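Local coordinates for separin (Saccharomyces cerevisiae, PDB 5U1T), which cleaves the cohesin subunit Scc1 as a caspase-like cysteine protease at the onset of anaphase, so that sister chromatids can separate, at residues Gln1338-Glu1341 / Gln1342-Tyr1346; Leu1229-Asn1232 / Ile1233-Trp1237; Ser1364-Leu1368 / Phe1369-Cys1373; His1177-Phe1180 / Pro1181-Thr1184. All coordinates share one frame; numbering follows the deposited sequence.

How the contacts relate
From the N terminus the chain meets contact 4 first, where a loop turns into helix 1180-1198, then contact 2 on helix 1209-1237, contact 1 on helix 1332-1347 and finally contact 3, in the loop between strands 1353-1362 and 1382-1385. Each is one unbroken stretch, closing helical turns, a capped helix start or a tight turn; the four follow in series, with none nested or crossed. In space contacts 2, 3 and 4 touch one another, tying two helices to a loop of the seven-stranded mixed sheet, with centres about 10 to 13 Å apart. Contact 1 stands apart, about 18 Å from contact 2 between nearest atoms.

Contact 1 (Gln1338-Glu1341 / Gln1342-Tyr1346); sequences QLEE and QIKKY
The backbone N of K1344 donates to the carbonyl O of E1340 at 2.8 Å, nearly straight at the hydrogen (169°), and the same two residues meet again through their side chains. E1340 carries its CG opposite the backbone N (chi1 178°), which puts CG beside the carbonyl carbon, on the side of K1344, and K1344 runs out extended beside it. The two chains leave the helix next to each other, in the same direction, rather than end against end. Their methylenes come together first, CG of E1340 lying 3.9 Å from CE of K1344, and the charges follow in a rather long salt bridge, 3.5 Å between E1340 OE2 and K1344 NZ. The second carboxylate oxygen of E1340 has a weak hydrogen bond with H1336, one turn back, so the group reaches in both directions along the surface.

Charge complementarity at this spacing does not always close a bridge: OE2 of E1341 and NZ of K1345 stay 7.0 Å apart. Here it is Q1342 that comes alongside the glutamate. Its chain bends at chi2, leaving NE2 3.8 Å from E1341 OE2, a loose approach with the amide and carboxylate planes 56° apart. The amide oxygen of Q1338 is hydrogen-bonded to N1269 of helix 1252-1269. On another flank L1339 packs on M1307 and I1311 of helix 1303-1320, while I1343 rests on L1296 and P1298. Buried aliphatic residues on one flank and an i to i+4 glutamate-lysine pair on another are the marks of an amphipathic alpha helix lying at the surface of a helical bundle.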
loop_
_atom_site.group_PDB
_atom_site.type_symbol
_atom_site.label_atom_id
_atom_site.label_comp_id
_atom_site.label_asym_id
_atom_site.label_seq_id
_atom_site.Cartn_x
_atom_site.Cartn_y
_atom_site.Cartn_z
ATOM N N GLN A 1338 -52.052 58.380 13.128
ATOM C CA GLN A 1338 -53.007 57.808 12.182
ATOM C C GLN A 1338 -52.903 56.274 12.063
ATOM O O GLN A 1338 -53.909 55.598 11.894
ATOM C CB GLN A 1338 -52.831 58.451 10.799
ATOM C CG GLN A 1338 -53.397 59.861 10.676
ATOM C CD GLN A 1338 -52.798 60.660 9.507
ATOM O OE1 GLN A 1338 -52.008 60.130 8.724
ATOM N NE2 GLN A 1338 -53.149 61.933 9.402
ATOM N N LEU A 1339 -51.699 55.713 12.141
ATOM C CA LEU A 1339 -51.573 54.255 12.023
ATOM C C LEU A 1339 -52.089 53.553 13.261
ATOM O O LEU A 1339 -52.763 52.529 13.162
ATOM C CB LEU A 1339 -50.134 53.841 11.773
ATOM C CG LEU A 1339 -49.655 53.897 10.335
ATOM C CD1 LEU A 1339 -48.166 53.732 10.361
ATOM C CD2 LEU A 1339 -50.300 52.823 9.483
ATOM N N GLU A 1340 -51.764 54.110 14.426
ATOM C CA GLU A 1340 -52.255 53.595 15.705
ATOM C C GLU A 1340 -53.764 53.647 15.781
ATOM O O GLU A 1340 -54.400 52.756 16.334
ATOM C CB GLU A 1340 -51.681 54.389 16.870
ATOM C CG GLU A 1340 -52.198 53.931 18.215
ATOM C CD GLU A 1340 -51.269 54.316 19.328
ATOM O OE1 GLU A 1340 -50.446 55.232 19.112
ATOM O OE2 GLU A 1340 -51.345 53.696 20.411
ATOM N N GLU A 1341 -54.320 54.715 15.230
ATOM C CA GLU A 1341 -55.757 54.889 15.156
ATOM C C GLU A 1341 -56.369 53.747 14.357
ATOM O O GLU A 1341 -57.221 53.015 14.862
ATOM C CB GLU A 1341 -56.087 56.249 14.534
ATOM C CG GLU A 1341 -57.546 56.645 14.502
ATOM C CD GLU A 1341 -57.775 57.946 13.713
ATOM O OE1 GLU A 1341 -56.803 58.745 13.521
ATOM O OE2 GLU A 1341 -58.941 58.173 13.280
ATOM N N GLN A 1342 -55.922 53.571 13.121
ATOM C CA GLN A 1342 -56.476 52.515 12.282
ATOM C C GLN A 1342 -56.238 51.107 12.878
ATOM O O GLN A 1342 -57.069 50.217 12.706
ATOM C CB GLN A 1342 -55.903 52.593 10.865
ATOM C CG GLN A 1342 -56.281 53.829 10.068
ATOM C CD GLN A 1342 -57.752 54.225 10.213
ATOM O OE1 GLN A 1342 -58.662 53.487 9.816
ATOM N NE2 GLN A 1342 -57.987 55.407 10.784
ATOM N N ILE A 1343 -55.119 50.908 13.576
ATOM C CA ILE A 1343 -54.830 49.603 14.163
ATOM C C ILE A 1343 -55.782 49.367 15.351
ATOM O O ILE A 1343 -56.398 48.306 15.447
ATOM C CB ILE A 1343 -53.322 49.468 14.586
ATOM C CG1 ILE A 1343 -52.404 49.464 13.354
ATOM C CG2 ILE A 1343 -53.074 48.189 15.381
ATOM C CD1 ILE A 1343 -50.924 49.578 13.680
ATOM N N LYS A 1344 -55.933 50.360 16.230
ATOM C CA LYS A 1344 -56.911 50.271 17.326
ATOM C C LYS A 1344 -58.309 49.938 16.809
ATOM O O LYS A 1344 -58.987 49.064 17.349
ATOM C CB LYS A 1344 -56.946 51.563 18.138
ATOM C CG LYS A 1344 -55.932 51.583 19.263
ATOM C CD LYS A 1344 -55.850 52.953 19.915
ATOM C CE LYS A 1344 -54.774 52.973 20.987
ATOM N NZ LYS A 1344 -54.617 54.316 21.594
ATOM N N LYS A 1345 -58.715 50.599 15.733
ATOM C CA LYS A 1345 -60.030 50.364 15.145
ATOM C C LYS A 1345 -60.175 48.934 14.650
ATOM O O LYS A 1345 -61.248 48.348 14.722
ATOM C CB LYS A 1345 -60.292 51.343 13.994
ATOM C CG LYS A 1345 -61.744 51.397 13.504
ATOM C CD LYS A 1345 -61.875 52.300 12.282
ATOM C CE LYS A 1345 -63.343 52.524 11.922
ATOM N NZ LYS A 1345 -63.554 53.526 10.825
ATOM N N TYR A 1346 -59.085 48.371 14.154
ATOM C CA TYR A 1346 -59.119 47.038 13.576
ATOM C C TYR A 1346 -59.202 45.979 14.668
ATOM O O TYR A 1346 -60.046 45.071 14.613
ATOM C CB TYR A 1346 -57.894 46.790 12.700
ATOM C CG TYR A 1346 -57.803 45.346 12.287
ATOM C CD1 TYR A 1346 -58.532 44.870 11.205
ATOM C CD2 TYR A 1346 -57.023 44.443 13.006
ATOM C CE1 TYR A 1346 -58.465 43.555 10.842
ATOM C CE2 TYR A 1346 -56.966 43.145 12.657
ATOM C CZ TYR A 1346 -57.678 42.698 11.574
ATOM O OH TYR A 1346 -57.602 41.373 11.222
#

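Contact 2 (Leu1229-Asn1232 / Ile1233-Trp1237); sequences LLNN and IENSW
The long helix 1209-1237 supplies this contact in its C-terminal part, where L1229 and I1233 stand one turn apart and pack by their aliphatic side chains: the branch carbon CG of L1229 lies 4.2 Å from the terminal CD1 of I1233. In the backbone, I1233 N donates to L1229 O, and the E1234 N bond to L1230 O is almost linear (175°), as expected of regular alpha geometry. One residue on, the pattern begins to fork. N1235 N bonds to N1231 O at 3.0 Å and leans weakly toward N1232 O as well, and I1233 O is held by two donors, with W1237 N at 2.9 Å and S1236 N at 3.2 Å. Bonds to the third residue back thus appear beside those to the fourth, consistent with a local tightening of the helix. S1236 adds a weak bond from its OG to N1232 O, made possible because OG folds back beside its own backbone N (chi1 -77°).

W1237 turns its indole beneath I1233: CG1 of I1233 sits 3.7 Å above the ring plane, displaced toward the rim. The indole N-H is used outside the segment, NE1 of W1237 donating to the carbonyl O of L1178, just ahead of helix 1180-1198. E1234 likewise looks outward, its OE1 hydrogen-bonded to the OG of S1375.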
loop_
_atom_site.group_PDB
_atom_site.type_symbol
_atom_site.label_atom_id
_atom_site.label_comp_id
_atom_site.label_asym_id
_atom_site.label_seq_id
_atom_site.Cartn_x
_atom_site.Cartn_y
_atom_site.Cartn_z
ATOM N N LEU A 1229 -30.344 36.156 28.415
ATOM C CA LEU A 1229 -29.886 35.939 27.050
ATOM C C LEU A 1229 -31.062 35.856 26.081
ATOM O O LEU A 1229 -31.030 36.428 24.993
ATOM C CB LEU A 1229 -29.040 34.665 26.971
ATOM C CG LEU A 1229 -28.550 34.191 25.602
ATOM C CD1 LEU A 1229 -27.644 35.231 24.956
ATOM C CD2 LEU A 1229 -27.828 32.867 25.742
ATOM N N LEU A 1230 -32.107 35.145 26.484
ATOM C CA LEU A 1230 -33.297 35.010 25.650
ATOM C C LEU A 1230 -34.017 36.351 25.525
ATOM O O LEU A 1230 -34.583 36.694 24.475
ATOM C CB LEU A 1230 -34.234 33.958 26.228
ATOM C CG LEU A 1230 -33.730 32.525 26.307
ATOM C CD1 LEU A 1230 -34.748 31.704 27.085
ATOM C CD2 LEU A 1230 -33.557 31.975 24.911
ATOM N N ASN A 1231 -33.987 37.113 26.607
ATOM C CA ASN A 1231 -34.503 38.457 26.554
ATOM C C ASN A 1231 -33.767 39.302 25.527
ATOM O O ASN A 1231 -34.407 39.927 24.680
ATOM C CB ASN A 1231 -34.433 39.101 27.919
ATOM C CG ASN A 1231 -35.790 39.308 28.495
ATOM O OD1 ASN A 1231 -36.399 38.366 29.030
ATOM N ND2 ASN A 1231 -36.312 40.544 28.356
ATOM N N ASN A 1232 -32.434 39.299 25.588
ATOM C CA ASN A 1232 -31.608 40.030 24.623
ATOM C C ASN A 1232 -31.968 39.659 23.204
ATOM O O ASN A 1232 -32.101 40.516 22.341
ATOM C CB ASN A 1232 -30.113 39.762 24.820
ATOM C CG ASN A 1232 -29.586 40.235 26.172
ATOM O OD1 ASN A 1232 -30.225 41.030 26.885
ATOM N ND2 ASN A 1232 -28.387 39.745 26.531
ATOM N N ILE A 1233 -32.117 38.361 22.975
ATOM C CA ILE A 1233 -32.420 37.860 21.651
ATOM C C ILE A 1233 -33.778 38.389 21.184
ATOM O O ILE A 1233 -33.867 38.956 20.096
ATOM C CB ILE A 1233 -32.357 36.320 21.631
ATOM C CG1 ILE A 1233 -30.884 35.898 21.535
ATOM C CG2 ILE A 1233 -33.164 35.760 20.473
ATOM C CD1 ILE A 1233 -30.585 34.461 21.923
ATOM N N GLU A 1234 -34.811 38.240 22.013
ATOM C CA GLU A 1234 -36.141 38.799 21.728
ATOM C C GLU A 1234 -36.117 40.259 21.335
ATOM O O GLU A 1234 -36.809 40.684 20.417
ATOM C CB GLU A 1234 -37.052 38.666 22.940
ATOM C CG GLU A 1234 -37.888 37.435 22.939
ATOM C CD GLU A 1234 -38.709 37.325 24.189
ATOM O OE1 GLU A 1234 -39.481 38.270 24.438
ATOM O OE2 GLU A 1234 -38.577 36.311 24.917
ATOM N N ASN A 1235 -35.317 41.023 22.064
ATOM C CA ASN A 1235 -35.342 42.474 21.977
ATOM C C ASN A 1235 -34.279 43.016 21.024
ATOM O O ASN A 1235 -34.037 44.214 20.982
ATOM C CB ASN A 1235 -35.161 43.086 23.382
ATOM C CG ASN A 1235 -36.285 42.682 24.369
ATOM O OD1 ASN A 1235 -37.451 42.535 23.984
ATOM N ND2 ASN A 1235 -35.928 42.509 25.642
ATOM N N SER A 1236 -33.643 42.136 20.263
ATOM C CA SER A 1236 -32.616 42.553 19.321
ATOM C C SER A 1236 -32.869 41.980 17.952
ATOM O O SER A 1236 -32.928 42.703 16.951
ATOM C CB SER A 1236 -31.230 42.120 19.779
ATOM O OG SER A 1236 -30.758 42.961 20.807
ATOM N N TRP A 1237 -32.980 40.675 17.933
ATOM C CA TRP A 1237 -33.098 39.946 16.714
ATOM C C TRP A 1237 -34.362 40.096 15.922
ATOM O O TRP A 1237 -34.326 39.944 14.727
ATOM C CB TRP A 1237 -32.812 38.492 17.002
ATOM C CG TRP A 1237 -31.450 38.287 17.476
ATOM C CD1 TRP A 1237 -30.577 39.235 17.789
ATOM C CD2 TRP A 1237 -30.790 37.050 17.673
ATOM N NE1 TRP A 1237 -29.401 38.686 18.184
ATOM C CE2 TRP A 1237 -29.512 37.332 18.111
ATOM C CE3 TRP A 1237 -31.161 35.725 17.518
ATOM C CZ2 TRP A 1237 -28.607 36.349 18.403
ATOM C CZ3 TRP A 1237 -30.265 34.761 17.803
ATOM C CH2 TRP A 1237 -29.009 35.067 18.243
#

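Contact 3 (Ser1364-Leu1368 / Phe1369-Cys1373); sequences SSCHL and FPWEC
At the edge of the W1371 indole, NE1 donates to C1366 O at 2.9 Å. That bond is bent (141° at the hydrogen), with the oxygen tilted 26° from the ring plane. C1366 also brings its CB to within 4.1 Å of CZ2 of W1371, following the same edge. Over one face of the indole lies CB of F1369, 3.5 Å above the plane and offset toward the rim. The F1369 ring has C1366 O at its edge, and CG of L1368 approaches the ring obliquely, 4.2 Å from CD2 of F1369.

The carbonyl of C1366 thus serves twice, for it also takes a weak bond from F1369 N that closes a type I beta turn. An inverse gamma turn centred on P1370 follows and swings W1371 back toward that carbonyl. R1384 hydrogen-bonds to H1367 O and F1369 O and forms a salt bridge with E1372.

F1369 inserts between helices, touching I1233 of helix 1209-1237, A1183 and T1184 of helix 1180-1198, and the F1180 ring at about 50° between planes; C1366 and W1371 lie against I1137 of strand 1132-1139.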
loop_
_atom_site.group_PDB
_atom_site.type_symbol
_atom_site.label_atom_id
_atom_site.label_comp_id
_atom_site.label_asym_id
_atom_site.label_seq_id
_atom_site.Cartn_x
_atom_site.Cartn_y
_atom_site.Cartn_z
ATOM N N SER A 1364 -30.055 22.400 12.156
ATOM C CA SER A 1364 -29.180 21.858 13.188
ATOM C C SER A 1364 -28.389 22.968 13.904
ATOM O O SER A 1364 -28.158 22.892 15.114
ATOM C CB SER A 1364 -28.224 20.794 12.591
ATOM O OG SER A 1364 -27.257 21.330 11.689
ATOM N N SER A 1365 -28.000 24.013 13.178
ATOM C CA SER A 1365 -27.248 25.085 13.809
ATOM C C SER A 1365 -28.100 25.847 14.823
ATOM O O SER A 1365 -27.558 26.443 15.758
ATOM C CB SER A 1365 -26.690 26.051 12.772
ATOM O OG SER A 1365 -27.714 26.835 12.203
ATOM N N CYS A 1366 -29.423 25.816 14.656
ATOM C CA CYS A 1366 -30.305 26.565 15.543
ATOM C C CYS A 1366 -31.009 25.705 16.592
ATOM O O CYS A 1366 -31.727 26.221 17.438
ATOM C CB CYS A 1366 -31.361 27.313 14.725
ATOM S SG CYS A 1366 -30.720 28.600 13.630
ATOM N N HIS A 1367 -30.802 24.397 16.536
ATOM C CA HIS A 1367 -31.475 23.479 17.437
ATOM C C HIS A 1367 -31.306 23.773 18.932
ATOM O O HIS A 1367 -32.265 23.661 19.700
ATOM C CB HIS A 1367 -30.999 22.073 17.172
ATOM C CG HIS A 1367 -31.242 21.143 18.312
ATOM N ND1 HIS A 1367 -32.385 20.381 18.415
ATOM C CD2 HIS A 1367 -30.497 20.858 19.407
ATOM C CE1 HIS A 1367 -32.327 19.655 19.518
ATOM N NE2 HIS A 1367 -31.194 19.928 20.138
ATOM N N LEU A 1368 -30.097 24.130 19.350
ATOM C CA LEU A 1368 -29.817 24.315 20.774
ATOM C C LEU A 1368 -30.645 25.406 21.422
ATOM O O LEU A 1368 -30.932 25.320 22.609
ATOM C CB LEU A 1368 -28.335 24.618 21.017
ATOM C CG LEU A 1368 -27.693 25.914 20.493
ATOM C CD1 LEU A 1368 -26.396 26.245 21.257
ATOM C CD2 LEU A 1368 -27.427 25.832 18.987
ATOM N N PHE A 1369 -31.019 26.439 20.673
ATOM C CA PHE A 1369 -31.786 27.544 21.262
ATOM C C PHE A 1369 -33.204 27.105 21.613
ATOM O O PHE A 1369 -33.889 26.479 20.811
ATOM C CB PHE A 1369 -31.828 28.757 20.321
ATOM C CG PHE A 1369 -30.549 29.542 20.287
ATOM C CD1 PHE A 1369 -30.239 30.440 21.301
ATOM C CD2 PHE A 1369 -29.640 29.380 19.232
ATOM C CE1 PHE A 1369 -29.039 31.176 21.271
ATOM C CE2 PHE A 1369 -28.433 30.108 19.198
ATOM C CZ PHE A 1369 -28.140 31.007 20.222
ATOM N N PRO A 1370 -33.641 27.429 22.830
ATOM C CA PRO A 1370 -35.012 27.134 23.252
ATOM C C PRO A 1370 -35.990 28.156 22.676
ATOM O O PRO A 1370 -36.556 28.955 23.420
ATOM C CB PRO A 1370 -34.933 27.232 24.773
ATOM C CG PRO A 1370 -33.845 28.231 25.014
ATOM C CD PRO A 1370 -32.851 28.062 23.898
ATOM N N TRP A 1371 -36.176 28.124 21.358
ATOM C CA TRP A 1371 -36.990 29.112 20.662
ATOM C C TRP A 1371 -38.378 29.231 21.274
ATOM O O TRP A 1371 -38.905 30.334 21.451
ATOM C CB TRP A 1371 -37.112 28.768 19.174
ATOM C CG TRP A 1371 -35.811 28.782 18.459
ATOM C CD1 TRP A 1371 -35.135 27.700 17.978
ATOM C CD2 TRP A 1371 -35.005 29.925 18.157
ATOM N NE1 TRP A 1371 -33.974 28.099 17.396
ATOM C CE2 TRP A 1371 -33.862 29.458 17.490
ATOM C CE3 TRP A 1371 -35.144 31.304 18.374
ATOM C CZ2 TRP A 1371 -32.856 30.317 17.036
ATOM C CZ3 TRP A 1371 -34.136 32.159 17.921
ATOM C CH2 TRP A 1371 -33.014 31.659 17.267
ATOM N N GLU A 1372 -38.946 28.082 21.617
ATOM C CA GLU A 1372 -40.321 28.001 22.069
ATOM C C GLU A 1372 -40.549 28.786 23.357
ATOM O O GLU A 1372 -41.679 28.993 23.758
ATOM C CB GLU A 1372 -40.733 26.535 22.254
ATOM C CG GLU A 1372 -40.664 25.699 20.966
ATOM C CD GLU A 1372 -39.289 25.039 20.723
ATOM O OE1 GLU A 1372 -38.292 25.454 21.353
ATOM O OE2 GLU A 1372 -39.213 24.095 19.904
ATOM N N CYS A 1373 -39.488 29.261 23.992
ATOM C CA CYS A 1373 -39.674 30.001 25.226
ATOM C C CYS A 1373 -39.556 31.520 25.063
ATOM O O CYS A 1373 -39.756 32.271 26.022
ATOM C CB CYS A 1373 -38.706 29.468 26.269
ATOM S SG CYS A 1373 -39.198 27.742 26.737
#

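Contact 4 (His1177-Phe1180 / Pro1181-Thr1184); sequences HLSF and PEAT
E1182 folds back over S1179 in a capping box, the reciprocal bonding that often opens an alpha helix, here helix 1180-1198. Its CB lies 3.4 Å from S1179 OG, and CG comes to 3.2 Å from the same oxygen, because chi1 (-72°) swings CG beside the backbone N. The chain then runs extended, CD passing the hydroxyl, until OE1 accepts from S1179 N at 3.2 Å. That N-H is nearly in line with the oxygen (170°) and arrives on the anti side of the carboxylate, 22° out of its plane. A weak bond from S1179 OG to OE1 accompanies it.

The other half of the box runs in reverse: S1179, at the N-cap, accepts from E1182 N with its OG, 3.2 Å away, satisfying an amide that has no preceding turn to bond to. L1178, just before the cap, lays its CD1 3.9 Å from CB of A1183 and also touches L1229 of helix 1209-1237, so that the residue bridges the two helices. The F1180 ring stacks on F1139 and touches L1165.

At the first helical residue, F1180 O is gripped twice by T1184, one turn further on, by the backbone N and by OG1 at 2.9 Å, the two donors approaching from opposite faces of the carbonyl plane. T1184 OG1 also lies over one face of the F1180 ring, 3.7 Å from CE2.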
loop_
_atom_site.group_PDB
_atom_site.type_symbol
_atom_site.label_atom_id
_atom_site.label_comp_id
_atom_site.label_asym_id
_atom_site.label_seq_id
_atom_site.Cartn_x
_atom_site.Cartn_y
_atom_site.Cartn_z
ATOM N N HIS A 1177 -26.363 44.382 22.127
ATOM C CA HIS A 1177 -26.638 43.620 20.912
ATOM C C HIS A 1177 -25.575 42.545 20.603
ATOM O O HIS A 1177 -24.374 42.831 20.576
ATOM C CB HIS A 1177 -26.763 44.564 19.725
ATOM C CG HIS A 1177 -27.820 44.155 18.745
ATOM N ND1 HIS A 1177 -28.783 45.029 18.281
ATOM C CD2 HIS A 1177 -28.071 42.962 18.146
ATOM C CE1 HIS A 1177 -29.584 44.392 17.440
ATOM N NE2 HIS A 1177 -29.171 43.137 17.336
ATOM N N LEU A 1178 -26.019 41.310 20.359
ATOM C CA LEU A 1178 -25.089 40.228 20.089
ATOM C C LEU A 1178 -25.365 39.491 18.798
ATOM O O LEU A 1178 -26.468 39.505 18.267
ATOM C CB LEU A 1178 -25.081 39.217 21.243
ATOM C CG LEU A 1178 -26.339 38.786 22.005
ATOM C CD1 LEU A 1178 -27.403 38.132 21.133
ATOM C CD2 LEU A 1178 -25.895 37.834 23.079
ATOM N N SER A 1179 -24.332 38.826 18.319
ATOM C CA SER A 1179 -24.412 38.048 17.105
ATOM C C SER A 1179 -24.856 36.625 17.388
ATOM O O SER A 1179 -24.798 36.153 18.526
ATOM C CB SER A 1179 -23.055 38.020 16.415
ATOM O OG SER A 1179 -22.114 37.345 17.230
ATOM N N PHE A 1180 -25.277 35.935 16.336
ATOM C CA PHE A 1180 -25.622 34.539 16.463
ATOM C C PHE A 1180 -24.467 33.710 17.036
ATOM O O PHE A 1180 -24.706 32.830 17.870
ATOM C CB PHE A 1180 -26.060 33.961 15.121
ATOM C CG PHE A 1180 -26.646 32.577 15.226
ATOM C CD1 PHE A 1180 -27.986 32.398 15.553
ATOM C CD2 PHE A 1180 -25.859 31.453 15.012
ATOM C CE1 PHE A 1180 -28.532 31.124 15.653
ATOM C CE2 PHE A 1180 -26.395 30.180 15.106
ATOM C CZ PHE A 1180 -27.735 30.013 15.433
ATOM N N PRO A 1181 -23.216 33.970 16.597
ATOM C CA PRO A 1181 -22.173 33.133 17.210
ATOM C C PRO A 1181 -21.889 33.495 18.658
ATOM O O PRO A 1181 -21.454 32.610 19.386
ATOM C CB PRO A 1181 -20.941 33.393 16.326
ATOM C CG PRO A 1181 -21.512 33.851 15.023
ATOM C CD PRO A 1181 -22.701 34.675 15.405
ATOM N N GLU A 1182 -22.139 34.737 19.068
ATOM C CA GLU A 1182 -21.972 35.121 20.467
ATOM C C GLU A 1182 -23.067 34.587 21.379
ATOM O O GLU A 1182 -22.795 34.134 22.496
ATOM C CB GLU A 1182 -21.915 36.621 20.595
ATOM C CG GLU A 1182 -20.635 37.142 20.075
ATOM C CD GLU A 1182 -20.573 38.646 20.098
ATOM O OE1 GLU A 1182 -21.655 39.302 19.942
ATOM O OE2 GLU A 1182 -19.431 39.159 20.285
ATOM N N ALA A 1183 -24.304 34.653 20.905
ATOM C CA ALA A 1183 -25.412 34.042 21.617
ATOM C C ALA A 1183 -25.165 32.547 21.790
ATOM O O ALA A 1183 -25.436 31.978 22.854
ATOM C CB ALA A 1183 -26.714 34.289 20.879
ATOM N N THR A 1184 -24.645 31.910 20.742
ATOM C CA THR A 1184 -24.334 30.489 20.801
ATOM C C THR A 1184 -23.260 30.217 21.874
ATOM O O THR A 1184 -23.386 29.287 22.663
ATOM C CB THR A 1184 -23.890 29.964 19.424
ATOM O OG1 THR A 1184 -24.988 30.050 18.515
ATOM C CG2 THR A 1184 -23.506 28.532 19.507
#